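Local coordinates for putative type VI secretion protein (Escherichia coli, PDB 4HH5) that forms the N-terminal domain of ClpV1, a type VI secretion ATPase of the ClpA/ClpB family that probably binds and hydrolyses ATP in other parts of the full-length protein, at residues Leu119-Glu124 against Leu137-Gln142; Leu11-Leu15 against Leu98-Trp102; His35-Pro40 against Pro88-Leu94. The contacts are given in a common frame with arbitrary orientation. Residue numbers count along the deposited sequence, not the author numbering.

In the fold
The three contacts tie distant parts of a mostly helical Clp N-terminal domain to one another. Helix 92-107 is shared: contact 3 (35-40 with 88-94) pairs strand 37-38 with strand 89-90, which leads into the start of that helix, and contact 2 (11-15 with 98-102) lays helix 2-14 against its middle. Their centres lie about 15 Å apart, and Leu12 CD2 meets Leu90 CD1 at 4.3 Å. Contact 1 (119-124 with 137-142) belongs to the next helix, 115-124; its centre is about 16 Å from that of contact 2, which it touches through Ala121 CB and Ala101 N at 3.7 Å. Contacts 1 and 3 do not touch, with centres about 21 Å apart.

Contact 1 (Leu119-Glu124 against Leu137-Gln142); sequences LGALTE and LLTLSQ
Helix-loop packing in the Clp N-terminal domain sets the C-terminal end of helix 115-124 into a curved loop. Leu137, in a 3-10 turn, lies beside Leu119 (CA-CA 6.9 Å); Leu119, chi1 t and chi2 p, brings CD1 to 3.3 Å from Leu137 O and 3.6 Å from Leu137 CB. Leu138, rotamer mt, nears Thr123 (CA-CA 4.9 Å) and places CD2 4.1 Å from Leu122 CG, while a water bridges Leu138 O (3.1 Å) and Thr123 O (2.9 Å). Extended Leu140 accepts through O a hydrogen bond from Thr123 OG1 (2.8 Å). Ser141 is the N-cap where the loop turns into helix 142-147. Gln142 (CA 5.2 Å from Gly120 CA), chi1 t and chi2 p, folds OE1 to 2.9 Å from Gly120 CA, where a CB on Gly120 would clash; a second water links Gln142 N (2.9 Å) to Glu124 OE2 (3.0 Å). Leu119 and Leu140 meet Leu58 of helix 54-61, and Ala121 packs on Leu97 of helix 92-107.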
loop_
_atom_site.group_PDB
_atom_site.type_symbol
_atom_site.label_atom_id
_atom_site.label_comp_id
_atom_site.label_asym_id
_atom_site.label_seq_id
_atom_site.Cartn_x
_atom_site.Cartn_y
_atom_site.Cartn_z
ATOM N N LEU A 119 5.803 -0.709 -0.832
ATOM C CA LEU A 119 6.765 -0.806 0.260
ATOM C C LEU A 119 8.083 -0.139 -0.120
ATOM O O LEU A 119 8.645 0.602 0.686
ATOM C CB LEU A 119 6.974 -2.261 0.710
ATOM C CG LEU A 119 7.795 -2.439 1.974
ATOM C CD1 LEU A 119 7.102 -1.811 3.182
ATOM C CD2 LEU A 119 8.060 -3.891 2.228
ATOM N N GLY A 120 8.520 -0.353 -1.360
ATOM C CA GLY A 120 9.727 0.264 -1.897
ATOM C C GLY A 120 9.633 1.774 -1.905
ATOM O O GLY A 120 10.581 2.465 -1.518
ATOM N N ALA A 121 8.456 2.294 -2.299
ATOM C CA ALA A 121 8.175 3.725 -2.312
ATOM C C ALA A 121 8.216 4.281 -0.874
ATOM O O ALA A 121 8.878 5.290 -0.630
ATOM C CB ALA A 121 6.820 3.985 -2.949
ATOM N N LEU A 122 7.584 3.570 0.073
ATOM C CA LEU A 122 7.523 3.925 1.492
ATOM C C LEU A 122 8.886 3.979 2.190
ATOM O O LEU A 122 9.139 4.910 2.957
ATOM C CB LEU A 122 6.578 2.979 2.246
ATOM C CG LEU A 122 6.122 3.458 3.617
ATOM C CD1 LEU A 122 5.152 4.639 3.485
ATOM C CD2 LEU A 122 5.501 2.315 4.414
ATOM N N THR A 123 9.755 2.993 1.932
ATOM C CA THR A 123 11.086 2.930 2.547
ATOM C C THR A 123 12.012 4.077 2.082
ATOM O O THR A 123 12.926 4.466 2.813
ATOM C CB THR A 123 11.664 1.499 2.441
ATOM O OG1 THR A 123 12.671 1.304 3.436
ATOM C CG2 THR A 123 12.207 1.173 1.059
ATOM N N GLU A 124 11.757 4.613 0.872
ATOM C CA GLU A 124 12.506 5.729 0.278
ATOM C C GLU A 124 11.891 7.087 0.633
ATOM O O GLU A 124 12.565 8.110 0.530
ATOM C CB GLU A 124 12.613 5.560 -1.245
ATOM C CG GLU A 124 13.713 4.599 -1.672
ATOM C CD GLU A 124 15.136 5.135 -1.718
ATOM O OE1 GLU A 124 15.328 6.367 -1.591
ATOM O OE2 GLU A 124 16.063 4.314 -1.911
ATOM N N LEU A 137 8.203 -1.969 8.438
ATOM C CA LEU A 137 8.062 -1.754 6.995
ATOM C C LEU A 137 9.224 -0.900 6.443
ATOM O O LEU A 137 9.508 -0.957 5.254
ATOM C CB LEU A 137 6.701 -1.075 6.717
ATOM C CG LEU A 137 5.446 -1.985 6.712
ATOM C CD1 LEU A 137 5.028 -2.404 8.116
ATOM C CD2 LEU A 137 4.278 -1.290 6.056
ATOM N N LEU A 138 9.904 -0.135 7.311
ATOM C CA LEU A 138 11.036 0.730 6.946
ATOM C C LEU A 138 12.409 0.054 7.112
ATOM O O LEU A 138 13.436 0.690 6.853
ATOM C CB LEU A 138 10.979 2.048 7.754
ATOM C CG LEU A 138 9.648 2.826 7.742
ATOM C CD1 LEU A 138 9.733 4.060 8.624
ATOM C CD2 LEU A 138 9.230 3.214 6.319
ATOM N N THR A 139 12.432 -1.225 7.537
ATOM C CA THR A 139 13.678 -1.964 7.801
ATOM C C THR A 139 14.401 -2.501 6.574
ATOM O O THR A 139 15.622 -2.639 6.616
ATOM C CB THR A 139 13.521 -3.025 8.909
ATOM O OG1 THR A 139 12.597 -4.025 8.484
ATOM C CG2 THR A 139 13.115 -2.429 10.256
ATOM N N LEU A 140 13.667 -2.834 5.501
ATOM C CA LEU A 140 14.273 -3.356 4.274
ATOM C C LEU A 140 14.496 -2.216 3.292
ATOM O O LEU A 140 13.658 -1.330 3.187
ATOM C CB LEU A 140 13.383 -4.446 3.627
ATOM C CG LEU A 140 13.062 -5.687 4.475
ATOM C CD1 LEU A 140 11.819 -6.387 3.966
ATOM C CD2 LEU A 140 14.244 -6.653 4.529
ATOM N N SER A 141 15.642 -2.210 2.609
ATOM C CA SER A 141 15.949 -1.202 1.601
ATOM C C SER A 141 15.316 -1.621 0.265
ATOM O O SER A 141 14.939 -2.788 0.112
ATOM C CB SER A 141 17.453 -1.079 1.433
ATOM O OG SER A 141 17.963 -2.267 0.853
ATOM N N GLN A 142 15.262 -0.704 -0.718
ATOM C CA GLN A 142 14.734 -1.022 -2.051
ATOM C C GLN A 142 15.585 -2.092 -2.731
ATOM O O GLN A 142 15.030 -2.979 -3.390
ATOM C CB GLN A 142 14.612 0.244 -2.925
ATOM C CG GLN A 142 14.045 0.016 -4.344
ATOM C CD GLN A 142 12.789 -0.832 -4.374
ATOM O OE1 GLN A 142 11.737 -0.440 -3.889
ATOM N NE2 GLN A 142 12.868 -2.013 -4.956
HETATM O O HOH W 1 13.356 3.455 5.451
HETATM O O HOH W 2 15.832 2.017 0.034
#

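Contact 2 (Leu11-Leu15 against Leu98-Trp102); sequences LLRRL and LKQAW
This is a hydrophobic helix-to-helix contact flanked by an arginine-tryptophan stack, joining the end of helix 2-14 to the middle of helix 92-107 in the mostly helical Clp N-terminal domain, partly buried. The nearest CA atoms are those of Leu11 and Lys99, 6.9 Å apart. No hydrogen bond crosses. Arg14 N bonds to Leu11 O (3.1 Å), and Leu15 is extended (-60/136); on the second helix Trp102 N bonds to Leu98 O (3.1 Å). Leu98, its chi1 (-149°) and chi2 (-3°) between the usual wells, meets three leucines of 11-15, each at 3.8 Å: CG to Leu11 CD2, CD2 to Leu12 CD2 and CD1 to Leu15 CD2. Trp43 of helix 40-50 touches both Leu15 and Leu98, and Leu23 of helix 17-32 lies against Leu12 and Leu15. Leu11, chi1 -143° and chi2 p, also brings CD2 to 3.6 Å from Lys99 N and CD1 to 3.8 Å from Trp102 CD1. The guanidinium of Arg14 (chi1 m, chi2 and chi3 t) lies flat on Trp102 (chi1 t), planes at 4° and centres 4.3 Å apart. Its cation-pi component is off-centre, Arg14 CZ lying 4.3 Å from the five-membered ring centroid and 35° off the normal, whereas Arg14 CD makes a CH-pi contact 3.4 Å from the six-membered ring centroid, 4° off the normal.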
loop_
_atom_site.group_PDB
_atom_site.type_symbol
_atom_site.label_atom_id
_atom_site.label_comp_id
_atom_site.label_asym_id
_atom_site.label_seq_id
_atom_site.Cartn_x
_atom_site.Cartn_y
_atom_site.Cartn_z
ATOM N N LEU A 11 -2.720 5.338 -13.474
ATOM C CA LEU A 11 -1.980 4.915 -12.291
ATOM C C LEU A 11 -2.830 3.879 -11.522
ATOM O O LEU A 11 -2.324 2.809 -11.187
ATOM C CB LEU A 11 -1.742 6.173 -11.434
ATOM C CG LEU A 11 -0.441 6.346 -10.689
ATOM C CD1 LEU A 11 0.719 6.649 -11.646
ATOM C CD2 LEU A 11 -0.571 7.500 -9.710
ATOM N N LEU A 12 -4.131 4.169 -11.316
ATOM C CA LEU A 12 -5.077 3.252 -10.653
ATOM C C LEU A 12 -5.250 1.957 -11.445
ATOM O O LEU A 12 -5.316 0.881 -10.846
ATOM C CB LEU A 12 -6.447 3.914 -10.442
ATOM C CG LEU A 12 -6.524 5.060 -9.446
ATOM C CD1 LEU A 12 -7.922 5.618 -9.395
ATOM C CD2 LEU A 12 -6.093 4.620 -8.041
ATOM N N ARG A 13 -5.282 2.055 -12.795
ATOM C CA ARG A 13 -5.398 0.878 -13.660
ATOM C C ARG A 13 -4.137 -0.003 -13.635
ATOM O O ARG A 13 -4.208 -1.171 -14.015
ATOM C CB ARG A 13 -5.723 1.275 -15.105
ATOM C CG ARG A 13 -7.128 1.833 -15.282
ATOM C CD ARG A 13 -7.565 1.865 -16.751
ATOM N NE ARG A 13 -6.604 2.539 -17.640
ATOM C CZ ARG A 13 -6.488 3.858 -17.783
ATOM N NH1 ARG A 13 -7.241 4.679 -17.062
ATOM N NH2 ARG A 13 -5.595 4.363 -18.619
ATOM N N ARG A 14 -2.992 0.550 -13.207
ATOM C CA ARG A 14 -1.741 -0.214 -13.139
ATOM C C ARG A 14 -1.649 -1.103 -11.900
ATOM O O ARG A 14 -0.859 -2.049 -11.878
ATOM C CB ARG A 14 -0.537 0.721 -13.240
ATOM C CG ARG A 14 -0.184 1.008 -14.688
ATOM C CD ARG A 14 0.641 2.248 -14.783
ATOM N NE ARG A 14 0.739 2.718 -16.163
ATOM C CZ ARG A 14 0.756 4.000 -16.507
ATOM N NH1 ARG A 14 0.689 4.946 -15.578
ATOM N NH2 ARG A 14 0.840 4.348 -17.782
ATOM N N LEU A 15 -2.453 -0.809 -10.875
ATOM C CA LEU A 15 -2.486 -1.619 -9.653
ATOM C C LEU A 15 -2.890 -3.040 -10.000
ATOM O O LEU A 15 -3.820 -3.241 -10.801
ATOM C CB LEU A 15 -3.500 -1.062 -8.648
ATOM C CG LEU A 15 -3.166 0.267 -7.996
ATOM C CD1 LEU A 15 -4.377 0.826 -7.271
ATOM C CD2 LEU A 15 -1.965 0.143 -7.055
ATOM N N LEU A 98 1.243 6.281 -4.605
ATOM C CA LEU A 98 0.817 5.590 -5.827
ATOM C C LEU A 98 1.769 5.887 -6.987
ATOM O O LEU A 98 2.214 4.976 -7.666
ATOM C CB LEU A 98 -0.593 6.083 -6.197
ATOM C CG LEU A 98 -1.601 5.173 -6.921
ATOM C CD1 LEU A 98 -1.048 3.791 -7.286
ATOM C CD2 LEU A 98 -2.859 5.054 -6.112
ATOM N N LYS A 99 2.050 7.167 -7.206
ATOM C CA LYS A 99 2.919 7.692 -8.258
ATOM C C LYS A 99 4.362 7.211 -8.079
ATOM O O LYS A 99 4.981 6.768 -9.046
ATOM C CB LYS A 99 2.767 9.228 -8.259
ATOM C CG LYS A 99 3.889 10.080 -8.786
ATOM C CD LYS A 99 3.467 11.539 -8.724
ATOM C CE LYS A 99 4.622 12.499 -8.831
ATOM N NZ LYS A 99 4.167 13.905 -8.666
ATOM N N GLN A 100 4.876 7.258 -6.840
ATOM C CA GLN A 100 6.232 6.790 -6.551
ATOM C C GLN A 100 6.378 5.283 -6.681
ATOM O O GLN A 100 7.412 4.814 -7.165
ATOM C CB GLN A 100 6.718 7.307 -5.203
ATOM C CG GLN A 100 7.084 8.799 -5.312
ATOM C CD GLN A 100 7.598 9.409 -4.044
ATOM O OE1 GLN A 100 7.294 8.957 -2.938
ATOM N NE2 GLN A 100 8.392 10.465 -4.182
ATOM N N ALA A 101 5.336 4.528 -6.290
ATOM C CA ALA A 101 5.326 3.067 -6.412
ATOM C C ALA A 101 5.343 2.674 -7.886
ATOM O O ALA A 101 6.028 1.719 -8.249
ATOM C CB ALA A 101 4.109 2.476 -5.725
ATOM N N TRP A 102 4.617 3.432 -8.741
ATOM C CA TRP A 102 4.621 3.181 -10.185
ATOM C C TRP A 102 6.012 3.452 -10.755
ATOM O O TRP A 102 6.500 2.697 -11.596
ATOM C CB TRP A 102 3.567 4.033 -10.920
ATOM C CG TRP A 102 3.734 4.036 -12.419
ATOM C CD1 TRP A 102 3.882 5.128 -13.220
ATOM C CD2 TRP A 102 3.839 2.887 -13.281
ATOM N NE1 TRP A 102 4.045 4.738 -14.528
ATOM C CE2 TRP A 102 4.037 3.368 -14.593
ATOM C CE3 TRP A 102 3.812 1.494 -13.066
ATOM C CZ2 TRP A 102 4.192 2.509 -15.690
ATOM C CZ3 TRP A 102 3.970 0.645 -14.152
ATOM C CH2 TRP A 102 4.150 1.152 -15.447
#

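Contact 3 (His35-Pro40 against Pro88-Leu94); sequences HAEITP and PQLAQSL
A two-stranded parallel sheet pairs strand 37-38 with strand 89-90, each strand leading straight into a helix of the Clp N-terminal domain. Ile38 has the most surface covered (106 Å²). Its N donates to Gln89 O (2.7 Å) and its O accepts from Ala91 N (2.9 Å); with Gln89 N to Ala36 O (2.9 Å) these bonds set the register, Glu37 opposite Gln89 (CA-CA 5.0 Å) and Ile38 opposite Leu90 (4.7 Å). A close CA-H...O contact adds Glu37 CA to Gln89 O at 3.2 Å. Glu37 and Gln89 share one face and are exposed; Ile38 and Leu90 share the other, where Ile38 packs on Ala26, Ala27 and Cys30 of helix 17-32. Ile38, chi1 m, reaches Pro88 CB with CG1 (3.8 Å), Leu90 CD2 with CD1 (4.0 Å) and Leu94 CD2 with CG2 (3.7 Å). Pro88 starts the second segment extended, and its CB lies 3.4 Å from His35 O. Leu94, chi1 t and chi2 p, points from the first turn of helix 92-107 back to the first segment, with CD1 4.0 Å from Pro40 CG and CD2 3.3 Å from Ile38 O. Thr39 and Ala91 hold the N-cap positions of helices 40-50 and 92-107, whose starts stay close (Pro40 to Leu94, CA-CA 5.4 Å). On the exposed face a water joins the two segments, donating to Glu37 OE2 (2.8 Å) and accepting from Gln92 N (3.2 Å).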
loop_
_atom_site.group_PDB
_atom_site.type_symbol
_atom_site.label_atom_id
_atom_site.label_comp_id
_atom_site.label_asym_id
_atom_site.label_seq_id
_atom_site.Cartn_x
_atom_site.Cartn_y
_atom_site.Cartn_z
ATOM N N HIS A 35 -15.194 9.608 6.644
ATOM C CA HIS A 35 -13.928 10.327 6.494
ATOM C C HIS A 35 -13.674 10.864 5.102
ATOM O O HIS A 35 -14.008 10.208 4.112
ATOM C CB HIS A 35 -12.750 9.508 7.026
ATOM C CG HIS A 35 -12.765 9.378 8.518
ATOM N ND1 HIS A 35 -12.554 8.164 9.141
ATOM C CD2 HIS A 35 -12.993 10.316 9.464
ATOM C CE1 HIS A 35 -12.640 8.403 10.438
ATOM N NE2 HIS A 35 -12.909 9.684 10.681
ATOM N N ALA A 36 -13.110 12.081 5.025
ATOM C CA ALA A 36 -12.857 12.742 3.747
ATOM C C ALA A 36 -11.735 12.130 2.924
ATOM O O ALA A 36 -11.835 12.119 1.698
ATOM C CB ALA A 36 -12.596 14.229 3.953
ATOM N N GLU A 37 -10.645 11.677 3.568
ATOM C CA GLU A 37 -9.494 11.198 2.800
ATOM C C GLU A 37 -9.024 9.764 3.015
ATOM O O GLU A 37 -8.897 9.309 4.146
ATOM C CB GLU A 37 -8.326 12.195 2.885
ATOM C CG GLU A 37 -8.678 13.591 2.336
ATOM C CD GLU A 37 -7.549 14.595 2.291
ATOM O OE1 GLU A 37 -7.565 15.521 1.474
ATOM O OE2 GLU A 37 -6.569 14.474 3.182
ATOM N N ILE A 38 -8.720 9.071 1.906
ATOM C CA ILE A 38 -8.194 7.705 1.923
ATOM C C ILE A 38 -6.677 7.863 2.035
ATOM O O ILE A 38 -6.041 8.401 1.123
ATOM C CB ILE A 38 -8.623 6.875 0.673
ATOM C CG1 ILE A 38 -10.151 6.904 0.471
ATOM C CG2 ILE A 38 -8.107 5.431 0.775
ATOM C CD1 ILE A 38 -10.620 6.819 -0.955
ATOM N N THR A 39 -6.115 7.447 3.178
ATOM C CA THR A 39 -4.688 7.584 3.463
ATOM C C THR A 39 -3.912 6.274 3.205
ATOM O O THR A 39 -4.545 5.209 3.150
ATOM C CB THR A 39 -4.498 7.999 4.926
ATOM O OG1 THR A 39 -4.831 6.882 5.745
ATOM C CG2 THR A 39 -5.300 9.249 5.318
ATOM N N PRO A 40 -2.546 6.304 3.131
ATOM C CA PRO A 40 -1.796 5.042 2.980
ATOM C C PRO A 40 -2.030 4.100 4.154
ATOM O O PRO A 40 -1.974 2.899 3.956
ATOM C CB PRO A 40 -0.329 5.495 2.911
ATOM C CG PRO A 40 -0.380 6.934 2.539
ATOM C CD PRO A 40 -1.625 7.460 3.180
ATOM N N PRO A 88 -15.377 9.560 0.010
ATOM C CA PRO A 88 -13.972 9.926 0.193
ATOM C C PRO A 88 -13.180 10.092 -1.087
ATOM O O PRO A 88 -13.535 9.590 -2.164
ATOM C CB PRO A 88 -13.416 8.772 1.056
ATOM C CG PRO A 88 -14.665 8.010 1.516
ATOM C CD PRO A 88 -15.620 8.165 0.381
ATOM N N GLN A 89 -12.073 10.800 -0.923
ATOM C CA GLN A 89 -11.096 11.109 -1.932
ATOM C C GLN A 89 -9.772 10.530 -1.496
ATOM O O GLN A 89 -9.542 10.341 -0.301
ATOM C CB GLN A 89 -10.909 12.625 -2.030
ATOM C CG GLN A 89 -11.770 13.279 -3.074
ATOM C CD GLN A 89 -11.480 14.757 -3.191
ATOM O OE1 GLN A 89 -10.926 15.402 -2.283
ATOM N NE2 GLN A 89 -11.873 15.328 -4.315
ATOM N N LEU A 90 -8.843 10.370 -2.452
ATOM C CA LEU A 90 -7.503 9.904 -2.126
ATOM C C LEU A 90 -6.743 11.077 -1.523
ATOM O O LEU A 90 -6.787 12.190 -2.070
ATOM C CB LEU A 90 -6.781 9.421 -3.391
ATOM C CG LEU A 90 -7.414 8.230 -4.113
ATOM C CD1 LEU A 90 -6.714 7.962 -5.420
ATOM C CD2 LEU A 90 -7.370 6.962 -3.247
ATOM N N ALA A 91 -6.059 10.841 -0.398
ATOM C CA ALA A 91 -5.250 11.879 0.231
ATOM C C ALA A 91 -4.022 12.182 -0.647
ATOM O O ALA A 91 -3.631 11.353 -1.485
ATOM C CB ALA A 91 -4.803 11.436 1.608
ATOM N N GLN A 92 -3.438 13.380 -0.459
ATOM C CA GLN A 92 -2.226 13.884 -1.115
ATOM C C GLN A 92 -1.093 12.854 -0.975
ATOM O O GLN A 92 -0.439 12.538 -1.970
ATOM C CB GLN A 92 -1.846 15.242 -0.482
ATOM C CG GLN A 92 -0.411 15.721 -0.694
ATOM N N SER A 93 -0.903 12.306 0.246
ATOM C CA SER A 93 0.115 11.300 0.552
ATOM C C SER A 93 -0.142 9.992 -0.209
ATOM O O SER A 93 0.819 9.304 -0.566
ATOM C CB SER A 93 0.159 11.029 2.053
ATOM O OG SER A 93 -1.132 10.657 2.510
ATOM N N LEU A 94 -1.434 9.655 -0.461
ATOM C CA LEU A 94 -1.783 8.452 -1.211
ATOM C C LEU A 94 -1.502 8.596 -2.699
ATOM O O LEU A 94 -1.006 7.645 -3.302
ATOM C CB LEU A 94 -3.216 7.958 -0.943
ATOM C CG LEU A 94 -3.447 6.461 -1.225
ATOM C CD1 LEU A 94 -2.300 5.632 -0.711
ATOM C CD2 LEU A 94 -4.688 5.971 -0.564
HETATM O O HOH W 3 -4.184 15.233 2.025
#